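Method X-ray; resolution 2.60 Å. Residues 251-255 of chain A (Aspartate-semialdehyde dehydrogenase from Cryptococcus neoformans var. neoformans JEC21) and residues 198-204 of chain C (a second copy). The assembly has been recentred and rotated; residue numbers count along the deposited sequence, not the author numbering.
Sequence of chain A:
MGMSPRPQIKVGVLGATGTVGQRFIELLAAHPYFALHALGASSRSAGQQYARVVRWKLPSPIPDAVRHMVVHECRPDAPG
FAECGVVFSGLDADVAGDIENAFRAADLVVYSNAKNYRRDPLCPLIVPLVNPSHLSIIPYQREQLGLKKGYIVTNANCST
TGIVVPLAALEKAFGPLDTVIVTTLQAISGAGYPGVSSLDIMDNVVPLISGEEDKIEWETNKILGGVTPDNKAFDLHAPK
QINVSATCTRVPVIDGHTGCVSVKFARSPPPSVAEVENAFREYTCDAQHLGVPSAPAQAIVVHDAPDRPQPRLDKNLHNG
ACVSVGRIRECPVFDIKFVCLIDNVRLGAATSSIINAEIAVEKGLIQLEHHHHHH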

ATOM      1  N   VAL A 251       1.960   3.073  10.477  1.00 23.82           N
ATOM      2  CA  VAL A 251       1.023   2.660   9.434  1.00 24.10           C
ATOM      3  C   VAL A 251       1.680   2.888   8.076  1.00 25.59           C
ATOM      4  O   VAL A 251       2.655   3.606   7.973  1.00 23.30           O
ATOM      5  N   PRO A 252       1.184   2.217   7.033  1.00 28.50           N
ATOM      6  CA  PRO A 252       1.764   2.353   5.714  1.00 26.56           C
ATOM      7  C   PRO A 252       1.309   3.598   4.970  1.00 25.94           C
ATOM      8  O   PRO A 252       0.562   3.522   3.960  1.00 24.77           O
ATOM      9  N   VAL A 253       1.844   4.721   5.434  1.00 24.07           N
ATOM     10  CA  VAL A 253       1.562   6.029   4.879  1.00 23.34           C
ATOM     11  C   VAL A 253       2.882   6.778   4.809  1.00 24.05           C
ATOM     12  O   VAL A 253       3.715   6.701   5.721  1.00 28.71           O
ATOM     13  N   ILE A 254       3.107   7.487   3.737  1.00 23.92           N
ATOM     14  CA  ILE A 254       4.371   8.152   3.534  1.00 26.11           C
ATOM     15  C   ILE A 254       4.549   9.367   4.423  1.00 28.37           C
ATOM     16  O   ILE A 254       5.559   9.453   5.152  1.00 29.14           O
ATOM     17  N   ASP A 255       3.567  10.280   4.409  1.00 26.98           N
ATOM     18  CA  ASP A 255       3.654  11.515   5.185  1.00 26.28           C
ATOM     19  C   ASP A 255       2.398  11.762   5.968  1.00 24.94           C
ATOM     20  O   ASP A 255       1.316  11.480   5.480  1.00 26.45           O
TER
ATOM     21  N   SER C 198      10.566   1.632   2.312  1.00 30.48           N
ATOM     22  CA  SER C 198       9.173   1.922   2.038  1.00 32.06           C
ATOM     23  C   SER C 198       9.058   3.235   1.296  1.00 30.51           C
ATOM     24  O   SER C 198       8.253   3.385   0.390  1.00 30.54           O
ATOM     25  N   LEU C 199       9.933   4.164   1.597  1.00 33.65           N
ATOM     26  CA  LEU C 199       9.960   5.413   0.848  1.00 36.29           C
ATOM     27  C   LEU C 199      10.176   5.269  -0.632  1.00 34.92           C
ATOM     28  O   LEU C 199       9.675   6.077  -1.393  1.00 38.47           O
ATOM     29  N   ASP C 200      10.972   4.290  -1.048  1.00 36.19           N
ATOM     30  CA  ASP C 200      11.300   4.130  -2.462  1.00 35.35           C
ATOM     31  C   ASP C 200      10.134   3.620  -3.252  1.00 32.52           C
ATOM     32  O   ASP C 200      10.004   3.978  -4.412  1.00 29.78           O
ATOM     33  N   ILE C 201       9.282   2.813  -2.619  1.00 31.08           N
ATOM     34  CA  ILE C 201       8.325   2.001  -3.347  1.00 29.14           C
ATOM     35  C   ILE C 201       6.858   2.284  -3.062  1.00 32.07           C
ATOM     36  O   ILE C 201       6.034   2.021  -3.926  1.00 31.32           O
ATOM     37  N   MET C 202       6.493   2.837  -1.903  1.00 32.52           N
ATOM     38  CA  MET C 202       5.066   3.031  -1.623  1.00 35.29           C
ATOM     39  C   MET C 202       4.411   3.938  -2.651  1.00 33.20           C
ATOM     40  O   MET C 202       4.975   4.938  -3.017  1.00 31.43           O
ATOM     41  N   ASP C 203       3.219   3.567  -3.129  1.00 34.34           N
ATOM     42  CA  ASP C 203       2.464   4.399  -4.059  1.00 33.57           C
ATOM     43  C   ASP C 203       3.297   4.727  -5.306  1.00 33.76           C
ATOM     44  O   ASP C 203       3.210   5.823  -5.861  1.00 37.46           O
ATOM     45  N   ASN C 204       4.097   3.765  -5.756  1.00 30.59           N
ATOM     46  CA  ASN C 204       5.093   4.027  -6.774  1.00 28.22           C
ATOM     47  C   ASN C 204       5.500   2.790  -7.559  1.00 26.94           C
ATOM     48  O   ASN C 204       5.064   1.658  -7.284  1.00 26.70           O
TER

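What holds the two stretches together? The contact is apolar: no hydrogen bond crosses it, and the 242 Å² buried here comes mainly from M202(C) and I254(A), with smaller shares from P252(A) and L199(C). M202(C) is the first residue after the helix to leave helical geometry, and its CA-to-CB bond points toward chain A. With chi1 at m and chi2 at t the side chain extends fully as far as its sulfur; chi3, at 125°, lies between wells and sets the direction of the terminal methyl. That methyl lands on the proline, with CE of M202(C) 3.3 Å from CA and 3.4 Å from CB of P252(A). These are tight carbon-carbon approaches. CE of M202(C) also lies 3.9 Å from the backbone N of V253(A), so it rests against main chain as well as ring.

How does I254(A) reach chain C when its CA-to-CB bond points sideways? Its m, t rotamer carries the end of the side chain nearer. CD1 of I254(A) sits 4.0 Å from CB of M202(C) and 3.9 Å from the carbonyl O of M202(C), a van der Waals contact, since a methyl has no polar hydrogen to offer. CD1 of I254(A) also comes within 4.4 Å of CB of D203(C), touching the aliphatic part of that acidic side chain. The other methyl turns to the helix: CG2 of I254(A) lies 4.3 Å from CD2 of L199(C), a looser contact. L199(C) also starts sideways, and its chi1 of -107° falls between wells while chi2 is t.

Where do the polar side chains find partners, if not across the contact? N204(C) bonds within its own stretch, its ND2 donating to the backbone O of D200(C) at 3.0 Å with a nearly straight angle of 160°. This ties the end of the type II turn, I201(C) to N204(C), back to the helix. S198(C), with chi1 at p, points toward chain A, but its nearest approach, OG of S198(C) to the backbone O of V253(A), is 6.6 Å; its OG is satisfied elsewhere in the structure, as are OD1 of D203(C) and OD1 of D255(A).

Which side chains stay out of the packing? V251(A), with chi1 at m, and V253(A), at t, both point away from chain C. I201(C) likewise turns from chain A, with chi1 at t and chi2 at p, and D200(C) is out of reach.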

ATOM      1  CB  VAL A 251      -0.280   3.455   9.507  1.00 25.21           C
ATOM      2  CG1 VAL A 251      -1.070   3.080  10.747  1.00 25.39           C
ATOM      3  CG2 VAL A 251      -0.026   4.965   9.500  1.00 24.54           C
ATOM      4  CB  PRO A 252       1.306   1.104   5.004  1.00 26.17           C
ATOM      5  CG  PRO A 252       0.148   0.576   5.768  1.00 26.89           C
ATOM      6  CD  PRO A 252       0.010   1.333   7.025  1.00 29.62           C
ATOM      7  CB  VAL A 253       0.607   6.759   5.813  1.00 23.70           C
ATOM      8  CG1 VAL A 253       0.370   8.174   5.333  1.00 22.78           C
ATOM      9  CG2 VAL A 253      -0.705   5.985   5.935  1.00 23.62           C
ATOM     10  CB  ILE A 254       4.510   8.584   2.079  1.00 28.39           C
ATOM     11  CG1 ILE A 254       4.803   7.374   1.257  1.00 32.48           C
ATOM     12  CG2 ILE A 254       5.650   9.556   1.869  1.00 29.11           C
ATOM     13  CD1 ILE A 254       4.452   7.562  -0.212  1.00 33.64           C
ATOM     14  CB  ASP A 255       3.815  12.686   4.267  1.00 27.97           C
ATOM     15  CG  ASP A 255       5.122  12.673   3.516  1.00 31.23           C
ATOM     16  OD1 ASP A 255       6.179  12.382   4.133  1.00 35.25           O
ATOM     17  OD2 ASP A 255       5.130  13.067   2.329  1.00 28.68           O
TER
ATOM     18  CB  SER C 198       8.351   1.877   3.314  1.00 31.13           C
ATOM     19  OG  SER C 198       8.826   2.821   4.196  1.00 34.51           O
ATOM     20  CB  LEU C 199      11.060   6.322   1.379  1.00 46.49           C
ATOM     21  CG  LEU C 199      10.638   7.539   2.198  1.00 58.15           C
ATOM     22  CD1 LEU C 199      11.890   8.272   2.677  1.00 59.78           C
ATOM     23  CD2 LEU C 199       9.738   8.452   1.357  1.00 59.74           C
ATOM     24  CB  ASP C 200      12.472   3.157  -2.666  1.00 38.60           C
ATOM     25  CG  ASP C 200      13.825   3.733  -2.181  1.00 42.02           C
ATOM     26  OD1 ASP C 200      13.964   4.984  -2.138  1.00 36.87           O
ATOM     27  OD2 ASP C 200      14.737   2.912  -1.856  1.00 43.93           O
ATOM     28  CB  ILE C 201       8.620   0.501  -3.127  1.00 28.85           C
ATOM     29  CG1 ILE C 201       7.853  -0.377  -4.112  1.00 31.69           C
ATOM     30  CG2 ILE C 201       8.313   0.050  -1.714  1.00 27.72           C
ATOM     31  CD1 ILE C 201       8.191  -0.092  -5.557  1.00 31.30           C
ATOM     32  CB  MET C 202       4.818   3.620  -0.230  1.00 41.81           C
ATOM     33  CG  MET C 202       5.200   2.723   0.937  1.00 49.84           C
ATOM     34  SD  MET C 202       4.926   3.544   2.548  1.00 59.83           S
ATOM     35  CE  MET C 202       3.895   2.250   3.178  1.00 61.22           C
ATOM     36  CB  ASP C 203       1.994   5.689  -3.377  1.00 34.36           C
ATOM     37  CG  ASP C 203       1.040   6.511  -4.253  1.00 39.96           C
ATOM     38  OD1 ASP C 203       0.259   5.887  -5.001  1.00 39.58           O
ATOM     39  OD2 ASP C 203       1.036   7.769  -4.172  1.00 44.21           O
ATOM     40  CB  ASN C 204       6.312   4.657  -6.093  1.00 28.34           C
ATOM     41  CG  ASN C 204       7.278   5.292  -7.067  1.00 28.12           C
ATOM     42  OD1 ASN C 204       6.891   5.839  -8.110  1.00 29.08           O
ATOM     43  ND2 ASN C 204       8.551   5.208  -6.740  1.00 25.95           N
TER